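Local atomic coordinates of putative lipoprotein (Bacteroides fragilis, PDB entry 3QNK), a protein that probably binds glycans at the outer membrane as a SusD-like lipoprotein, although its ligand is not known. Residues L19-I31 with L107-Y119. Numbering follows the deposited sequence.
Sequences LVKYYVNDLYSEI and LTGEVHFLRAMFY
V24 lies level with V111 and Y28 with L114 where helices 19-29 and 107-119 run side by side, nearly parallel, with axes 10.5 Å apart and crossing at 22°. L114 is central to the contact. Its CD1 sits over the face of the Y28 ring, 4.0 Å from the centroid and 8° off the normal, a CH-pi contact. The same methyl touches CB of L27. Its other methyl, CD2, meets CD1 of I31 at 3.7 Å. With CG anti to its carbonyl carbon (chi1 -85°), the Y28 side chain reaches across L114 and its OH comes to E110. There Y28 OH is hydrogen-bonded to OE1 of E110; the modelled separation is too short to be taken literally. Y28 OH is also bonded to A179 N. L27 CD1 packs on both methyls of V111, 3.8 Å from CG2. L107 spreads its methyls, CD1 to V20 CG1 and CD2 to V24 CG2. Beyond L114, the edge of the F118 ring meets the L27 carbonyl oxygen, CZ to O 3.5 Å. Helix 76-93 flanks this layer, with F90 touching V24 and V111. The contact is thus mainly apolar helix packing within the alpha-helical part of the SusD fold; the tyrosine hydroxyl probably offsets the cost of burying the E110 carboxylate.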
ATOM      1  N   LEU B  19      -1.097 -26.231  -6.456  1.00 83.20           N
ATOM      2  CA  LEU B  19      -1.391 -25.087  -5.594  1.00 80.65           C
ATOM      3  C   LEU B  19      -0.128 -24.600  -4.875  1.00 83.40           C
ATOM      4  O   LEU B  19       0.064 -23.387  -4.742  1.00 81.08           O
ATOM      5  CB  LEU B  19      -2.488 -25.422  -4.583  1.00 81.01           C
ATOM      6  CG  LEU B  19      -3.887 -25.699  -5.125  1.00 85.91           C
ATOM      7  CD1 LEU B  19      -4.846 -25.951  -3.976  1.00 86.39           C
ATOM      8  CD2 LEU B  19      -4.397 -24.565  -6.021  1.00 84.36           C
ATOM      9  N   VAL B  20       0.749 -25.537  -4.451  1.00 80.88           N
ATOM     10  CA  VAL B  20       2.005 -25.187  -3.783  1.00 79.01           C
ATOM     11  C   VAL B  20       2.910 -24.514  -4.797  1.00 81.47           C
ATOM     12  O   VAL B  20       3.543 -23.511  -4.455  1.00 81.20           O
ATOM     13  CB  VAL B  20       2.687 -26.388  -3.092  1.00 84.40           C
ATOM     14  CG1 VAL B  20       4.056 -26.004  -2.520  1.00 82.91           C
ATOM     15  CG2 VAL B  20       1.796 -26.952  -1.990  1.00 85.45           C
ATOM     16  N   LYS B  21       2.920 -25.011  -6.056  1.00 76.98           N
ATOM     17  CA  LYS B  21       3.709 -24.408  -7.137  1.00 74.45           C
ATOM     18  C   LYS B  21       3.184 -22.976  -7.420  1.00 74.47           C
ATOM     19  O   LYS B  21       3.992 -22.065  -7.638  1.00 70.77           O
ATOM     20  CB  LYS B  21       3.704 -25.298  -8.397  1.00 77.94           C
ATOM     21  N   TYR B  22       1.837 -22.771  -7.327  1.00 72.56           N
ATOM     22  CA  TYR B  22       1.191 -21.464  -7.507  1.00 72.56           C
ATOM     23  C   TYR B  22       1.560 -20.502  -6.362  1.00 72.77           C
ATOM     24  O   TYR B  22       1.742 -19.306  -6.601  1.00 70.42           O
ATOM     25  CB  TYR B  22      -0.334 -21.603  -7.614  1.00 76.64           C
ATOM     26  CG  TYR B  22      -0.840 -22.128  -8.943  1.00 82.26           C
ATOM     27  CD1 TYR B  22      -0.069 -22.020 -10.100  1.00 84.33           C
ATOM     28  CD2 TYR B  22      -2.112 -22.681  -9.057  1.00 86.29           C
ATOM     29  CE1 TYR B  22      -0.521 -22.524 -11.324  1.00 88.63           C
ATOM     30  CE2 TYR B  22      -2.589 -23.167 -10.280  1.00 89.64           C
ATOM     31  CZ  TYR B  22      -1.789 -23.089 -11.414  1.00100.44           C
ATOM     32  OH  TYR B  22      -2.253 -23.563 -12.629  1.00103.86           O
ATOM     33  N   TYR B  23       1.713 -21.038  -5.131  1.00 67.01           N
ATOM     34  CA  TYR B  23       2.111 -20.248  -3.968  1.00 64.24           C
ATOM     35  C   TYR B  23       3.496 -19.636  -4.206  1.00 67.21           C
ATOM     36  O   TYR B  23       3.690 -18.440  -3.964  1.00 66.14           O
ATOM     37  CB  TYR B  23       2.100 -21.117  -2.690  1.00 64.60           C
ATOM     38  CG  TYR B  23       2.228 -20.336  -1.400  1.00 63.10           C
ATOM     39  CD1 TYR B  23       3.458 -19.817  -0.992  1.00 62.88           C
ATOM     40  CD2 TYR B  23       1.123 -20.119  -0.581  1.00 64.00           C
ATOM     41  CE1 TYR B  23       3.573 -19.064   0.173  1.00 61.41           C
ATOM     42  CE2 TYR B  23       1.225 -19.363   0.585  1.00 63.85           C
ATOM     43  CZ  TYR B  23       2.455 -18.842   0.961  1.00 65.08           C
ATOM     44  OH  TYR B  23       2.572 -18.131   2.123  1.00 60.13           O
ATOM     45  N   VAL B  24       4.454 -20.456  -4.699  1.00 63.49           N
ATOM     46  CA  VAL B  24       5.828 -20.016  -4.971  1.00 61.37           C
ATOM     47  C   VAL B  24       5.805 -18.981  -6.120  1.00 66.45           C
ATOM     48  O   VAL B  24       6.510 -17.984  -6.029  1.00 64.63           O
ATOM     49  CB  VAL B  24       6.774 -21.207  -5.222  1.00 64.09           C
ATOM     50  CG1 VAL B  24       8.206 -20.752  -5.457  1.00 61.81           C
ATOM     51  CG2 VAL B  24       6.730 -22.176  -4.053  1.00 64.67           C
ATOM     52  N   ASN B  25       4.915 -19.152  -7.124  1.00 65.51           N
ATOM     53  CA  ASN B  25       4.755 -18.170  -8.210  1.00 65.27           C
ATOM     54  C   ASN B  25       4.307 -16.827  -7.660  1.00 68.88           C
ATOM     55  O   ASN B  25       4.783 -15.784  -8.128  1.00 68.18           O
ATOM     56  CB  ASN B  25       3.743 -18.648  -9.256  1.00 71.01           C
ATOM     57  CG  ASN B  25       4.163 -19.808 -10.133  1.00 95.44           C
ATOM     58  OD1 ASN B  25       5.220 -20.446  -9.960  1.00 90.19           O
ATOM     59  ND2 ASN B  25       3.314 -20.112 -11.098  1.00 89.85           N
ATOM     60  N   ASP B  26       3.415 -16.857  -6.634  1.00 64.42           N
ATOM     61  CA  ASP B  26       2.930 -15.657  -5.954  1.00 61.87           C
ATOM     62  C   ASP B  26       4.074 -14.963  -5.235  1.00 61.85           C
ATOM     63  O   ASP B  26       4.127 -13.731  -5.217  1.00 58.67           O
ATOM     64  CB  ASP B  26       1.804 -16.008  -4.981  1.00 64.76           C
ATOM     65  CG  ASP B  26       1.139 -14.813  -4.328  1.00 74.90           C
ATOM     66  OD1 ASP B  26       0.674 -13.922  -5.066  1.00 76.75           O
ATOM     67  OD2 ASP B  26       1.024 -14.805  -3.070  1.00 77.15           O
ATOM     68  N   LEU B  27       5.006 -15.756  -4.656  1.00 59.19           N
ATOM     69  CA  LEU B  27       6.166 -15.214  -3.947  1.00 57.84           C
ATOM     70  C   LEU B  27       7.112 -14.544  -4.936  1.00 60.18           C
ATOM     71  O   LEU B  27       7.653 -13.481  -4.633  1.00 59.96           O
ATOM     72  CB  LEU B  27       6.894 -16.287  -3.121  1.00 58.52           C
ATOM     73  CG  LEU B  27       6.132 -16.889  -1.950  1.00 63.82           C
ATOM     74  CD1 LEU B  27       6.845 -18.107  -1.413  1.00 65.03           C
ATOM     75  CD2 LEU B  27       5.979 -15.907  -0.845  1.00 63.04           C
ATOM     76  N   TYR B  28       7.273 -15.121  -6.126  1.00 56.32           N
ATOM     77  CA  TYR B  28       8.092 -14.500  -7.167  1.00 55.83           C
ATOM     78  C   TYR B  28       7.426 -13.211  -7.637  1.00 62.47           C
ATOM     79  O   TYR B  28       8.115 -12.225  -7.894  1.00 63.10           O
ATOM     80  CB  TYR B  28       8.299 -15.444  -8.363  1.00 56.61           C
ATOM     81  CG  TYR B  28       9.447 -16.420  -8.221  1.00 55.64           C
ATOM     82  CD1 TYR B  28      10.764 -16.021  -8.464  1.00 55.92           C
ATOM     83  CD2 TYR B  28       9.214 -17.768  -7.943  1.00 56.16           C
ATOM     84  CE1 TYR B  28      11.824 -16.930  -8.381  1.00 55.37           C
ATOM     85  CE2 TYR B  28      10.265 -18.680  -7.838  1.00 56.67           C
ATOM     86  CZ  TYR B  28      11.569 -18.262  -8.070  1.00 63.34           C
ATOM     87  OH  TYR B  28      12.610 -19.161  -7.965  1.00 64.55           O
ATOM     88  N   SER B  29       6.077 -13.207  -7.712  1.00 59.98           N
ATOM     89  CA  SER B  29       5.290 -12.044  -8.143  1.00 59.45           C
ATOM     90  C   SER B  29       5.441 -10.874  -7.144  1.00 64.51           C
ATOM     91  O   SER B  29       5.194  -9.720  -7.505  1.00 65.33           O
ATOM     92  CB  SER B  29       3.823 -12.427  -8.353  1.00 62.27           C
ATOM     93  OG  SER B  29       2.958 -11.930  -7.345  1.00 72.06           O
ATOM     94  N   GLU B  30       5.904 -11.171  -5.916  1.00 60.96           N
ATOM     95  CA  GLU B  30       6.144 -10.164  -4.890  1.00 59.54           C
ATOM     96  C   GLU B  30       7.441  -9.396  -5.149  1.00 63.16           C
ATOM     97  O   GLU B  30       7.703  -8.426  -4.446  1.00 63.99           O
ATOM     98  CB  GLU B  30       6.154 -10.781  -3.485  1.00 60.83           C
ATOM     99  CG  GLU B  30       4.773 -11.121  -2.947  1.00 67.67           C
ATOM    100  CD  GLU B  30       3.758 -10.008  -2.787  1.00 74.57           C
ATOM    101  OE1 GLU B  30       4.155  -8.823  -2.697  1.00 72.72           O
ATOM    102  OE2 GLU B  30       2.551 -10.335  -2.722  1.00 67.16           O
ATOM    103  N   ILE B  31       8.243  -9.795  -6.153  1.00 58.46           N
ATOM    104  CA  ILE B  31       9.456  -9.051  -6.491  1.00 56.83           C
ATOM    105  C   ILE B  31       8.996  -7.726  -7.107  1.00 63.57           C
ATOM    106  O   ILE B  31       8.238  -7.730  -8.093  1.00 64.89           O
ATOM    107  CB  ILE B  31      10.420  -9.835  -7.427  1.00 58.52           C
ATOM    108  CG1 ILE B  31      10.953 -11.106  -6.765  1.00 57.62           C
ATOM    109  CG2 ILE B  31      11.574  -8.924  -7.895  1.00 57.26           C
ATOM    110  CD1 ILE B  31      11.525 -12.101  -7.775  1.00 60.84           C
ATOM    111  N   LEU B 107      11.879 -26.194  -4.187  1.00 74.45           N
ATOM    112  CA  LEU B 107      10.937 -25.096  -3.911  1.00 71.89           C
ATOM    113  C   LEU B 107      11.317 -24.348  -2.643  1.00 73.18           C
ATOM    114  O   LEU B 107      11.316 -23.119  -2.656  1.00 72.54           O
ATOM    115  CB  LEU B 107       9.485 -25.573  -3.800  1.00 73.07           C
ATOM    116  CG  LEU B 107       8.816 -26.143  -5.049  1.00 78.58           C
ATOM    117  CD1 LEU B 107       7.460 -26.762  -4.707  1.00 79.65           C
ATOM    118  CD2 LEU B 107       8.682 -25.101  -6.151  1.00 79.06           C
ATOM    119  N   THR B 108      11.679 -25.078  -1.563  1.00 68.35           N
ATOM    120  CA  THR B 108      12.101 -24.470  -0.288  1.00 66.73           C
ATOM    121  C   THR B 108      13.320 -23.559  -0.529  1.00 69.77           C
ATOM    122  O   THR B 108      13.368 -22.467   0.021  1.00 68.91           O
ATOM    123  CB  THR B 108      12.362 -25.540   0.772  1.00 65.36           C
ATOM    124  OG1 THR B 108      11.213 -26.380   0.852  1.00 69.34           O
ATOM    125  CG2 THR B 108      12.633 -24.954   2.145  1.00 61.73           C
ATOM    126  N   GLY B 109      14.244 -23.996  -1.385  1.00 65.83           N
ATOM    127  CA  GLY B 109      15.429 -23.240  -1.764  1.00 63.37           C
ATOM    128  C   GLY B 109      15.072 -21.924  -2.416  1.00 63.79           C
ATOM    129  O   GLY B 109      15.667 -20.901  -2.092  1.00 62.92           O
ATOM    130  N   GLU B 110      14.044 -21.928  -3.280  1.00 59.44           N
ATOM    131  CA  GLU B 110      13.550 -20.746  -3.985  1.00 57.79           C
ATOM    132  C   GLU B 110      12.974 -19.743  -2.999  1.00 63.55           C
ATOM    133  O   GLU B 110      13.236 -18.550  -3.132  1.00 64.22           O
ATOM    134  CB  GLU B 110      12.502 -21.118  -5.048  1.00 60.04           C
ATOM    135  CG  GLU B 110      12.919 -22.216  -6.020  1.00 65.80           C
ATOM    136  CD  GLU B 110      12.051 -22.367  -7.252  1.00 78.87           C
ATOM    137  OE1 GLU B 110      11.883 -21.362  -7.974  1.00 57.88           O
ATOM    138  OE2 GLU B 110      11.603 -23.498  -7.546  1.00 84.07           O
ATOM    139  N   VAL B 111      12.258 -20.219  -1.971  1.00 60.63           N
ATOM    140  CA  VAL B 111      11.672 -19.367  -0.931  1.00 59.83           C
ATOM    141  C   VAL B 111      12.786 -18.801  -0.034  1.00 65.28           C
ATOM    142  O   VAL B 111      12.683 -17.632   0.369  1.00 66.41           O
ATOM    143  CB  VAL B 111      10.572 -20.102  -0.133  1.00 64.88           C
ATOM    144  CG1 VAL B 111       9.863 -19.152   0.819  1.00 63.61           C
ATOM    145  CG2 VAL B 111       9.552 -20.729  -1.085  1.00 66.07           C
ATOM    146  N   HIS B 112      13.881 -19.578   0.208  1.00 61.47           N
ATOM    147  CA  HIS B 112      15.036 -19.084   0.977  1.00 61.43           C
ATOM    148  C   HIS B 112      15.675 -17.911   0.250  1.00 65.06           C
ATOM    149  O   HIS B 112      15.998 -16.898   0.884  1.00 65.19           O
ATOM    150  CB  HIS B 112      16.091 -20.172   1.222  1.00 63.82           C
ATOM    151  CG  HIS B 112      15.769 -21.051   2.386  1.00 69.28           C
ATOM    152  ND1 HIS B 112      15.824 -20.574   3.691  1.00 70.82           N
ATOM    153  CD2 HIS B 112      15.347 -22.341   2.404  1.00 72.78           C
ATOM    154  CE1 HIS B 112      15.437 -21.586   4.455  1.00 71.53           C
ATOM    155  NE2 HIS B 112      15.142 -22.671   3.724  1.00 73.15           N
ATOM    156  N   PHE B 113      15.833 -18.047  -1.093  1.00 58.89           N
ATOM    157  CA  PHE B 113      16.410 -17.025  -1.961  1.00 56.02           C
ATOM    158  C   PHE B 113      15.547 -15.780  -1.938  1.00 57.11           C
ATOM    159  O   PHE B 113      16.085 -14.681  -1.827  1.00 54.38           O
ATOM    160  CB  PHE B 113      16.568 -17.554  -3.411  1.00 57.99           C
ATOM    161  CG  PHE B 113      17.015 -16.505  -4.404  1.00 58.36           C
ATOM    162  CD1 PHE B 113      18.351 -16.120  -4.479  1.00 60.49           C
ATOM    163  CD2 PHE B 113      16.092 -15.855  -5.215  1.00 60.89           C
ATOM    164  CE1 PHE B 113      18.759 -15.131  -5.367  1.00 60.67           C
ATOM    165  CE2 PHE B 113      16.501 -14.874  -6.122  1.00 63.25           C
ATOM    166  CZ  PHE B 113      17.832 -14.510  -6.182  1.00 60.86           C
ATOM    167  N   LEU B 114      14.207 -15.958  -2.051  1.00 53.48           N
ATOM    168  CA  LEU B 114      13.255 -14.849  -2.069  1.00 51.20           C
ATOM    169  C   LEU B 114      13.196 -14.142  -0.721  1.00 53.33           C
ATOM    170  O   LEU B 114      13.256 -12.918  -0.704  1.00 51.44           O
ATOM    171  CB  LEU B 114      11.859 -15.297  -2.526  1.00 51.24           C
ATOM    172  CG  LEU B 114      11.749 -15.614  -4.034  1.00 55.09           C
ATOM    173  CD1 LEU B 114      10.446 -16.297  -4.347  1.00 57.74           C
ATOM    174  CD2 LEU B 114      11.874 -14.369  -4.896  1.00 51.21           C
ATOM    175  N   ARG B 115      13.158 -14.883   0.399  1.00 51.85           N
ATOM    176  CA  ARG B 115      13.115 -14.250   1.723  1.00 52.78           C
ATOM    177  C   ARG B 115      14.381 -13.437   1.975  1.00 59.19           C
ATOM    178  O   ARG B 115      14.296 -12.345   2.548  1.00 59.48           O
ATOM    179  CB  ARG B 115      12.891 -15.274   2.853  1.00 55.11           C
ATOM    180  CG  ARG B 115      12.627 -14.602   4.208  1.00 62.03           C
ATOM    181  CD  ARG B 115      12.202 -15.569   5.269  1.00 64.69           C
ATOM    182  NE  ARG B 115      13.307 -16.434   5.665  1.00 64.53           N
ATOM    183  CZ  ARG B 115      13.245 -17.304   6.665  1.00 73.80           C
ATOM    184  NH1 ARG B 115      12.129 -17.428   7.380  1.00 59.61           N
ATOM    185  NH2 ARG B 115      14.292 -18.063   6.953  1.00 49.36           N
ATOM    186  N   ALA B 116      15.542 -13.953   1.520  1.00 56.85           N
ATOM    187  CA  ALA B 116      16.840 -13.286   1.632  1.00 55.93           C
ATOM    188  C   ALA B 116      16.831 -11.993   0.832  1.00 58.80           C
ATOM    189  O   ALA B 116      17.269 -10.950   1.319  1.00 59.60           O
ATOM    190  CB  ALA B 116      17.935 -14.207   1.135  1.00 57.42           C
HETATM  191  N   MSE B 117      16.287 -12.057  -0.384  1.00 53.03           N
HETATM  192  CA  MSE B 117      16.151 -10.928  -1.285  1.00 49.74           C
HETATM  193  C   MSE B 117      15.251  -9.851  -0.688  1.00 51.99           C
HETATM  194  O   MSE B 117      15.576  -8.668  -0.817  1.00 54.62           O
HETATM  195  CB  MSE B 117      15.607 -11.405  -2.635  1.00 51.92           C
HETATM  196  CG  MSE B 117      15.239 -10.264  -3.550  1.00 57.81           C
HETATM  197 SE   MSE B 117      14.969 -10.861  -5.321  0.75 64.76          SE
HETATM  198  CE  MSE B 117      16.837 -10.912  -5.867  1.00 61.26           C
ATOM    199  N   PHE B 118      14.143 -10.244  -0.052  1.00 46.65           N
ATOM    200  CA  PHE B 118      13.184  -9.300   0.543  1.00 45.97           C
ATOM    201  C   PHE B 118      13.784  -8.598   1.743  1.00 48.72           C
ATOM    202  O   PHE B 118      13.673  -7.375   1.812  1.00 48.29           O
ATOM    203  CB  PHE B 118      11.858  -9.982   0.914  1.00 48.62           C
ATOM    204  CG  PHE B 118      11.113 -10.555  -0.264  1.00 52.25           C
ATOM    205  CD1 PHE B 118      11.114  -9.910  -1.493  1.00 56.14           C
ATOM    206  CD2 PHE B 118      10.368 -11.715  -0.136  1.00 58.32           C
ATOM    207  CE1 PHE B 118      10.419 -10.438  -2.585  1.00 58.01           C
ATOM    208  CE2 PHE B 118       9.671 -12.245  -1.232  1.00 62.40           C
ATOM    209  CZ  PHE B 118       9.698 -11.596  -2.448  1.00 59.55           C
ATOM    210  N   TYR B 119      14.463  -9.339   2.648  1.00 44.71           N
ATOM    211  CA  TYR B 119      15.116  -8.756   3.812  1.00 44.52           C
ATOM    212  C   TYR B 119      16.276  -7.857   3.400  1.00 52.51           C
ATOM    213  O   TYR B 119      16.473  -6.804   4.021  1.00 52.70           O
ATOM    214  CB  TYR B 119      15.602  -9.818   4.780  1.00 47.21           C
ATOM    215  CG  TYR B 119      14.621 -10.126   5.899  1.00 50.98           C
ATOM    216  CD1 TYR B 119      14.307  -9.168   6.863  1.00 52.14           C
ATOM    217  CD2 TYR B 119      14.058 -11.391   6.033  1.00 52.00           C
ATOM    218  CE1 TYR B 119      13.408  -9.445   7.891  1.00 51.22           C
ATOM    219  CE2 TYR B 119      13.173 -11.681   7.068  1.00 52.69           C
ATOM    220  CZ  TYR B 119      12.836 -10.701   7.978  1.00 59.08           C
ATOM    221  OH  TYR B 119      11.963 -10.997   8.984  1.00 67.10           O
TER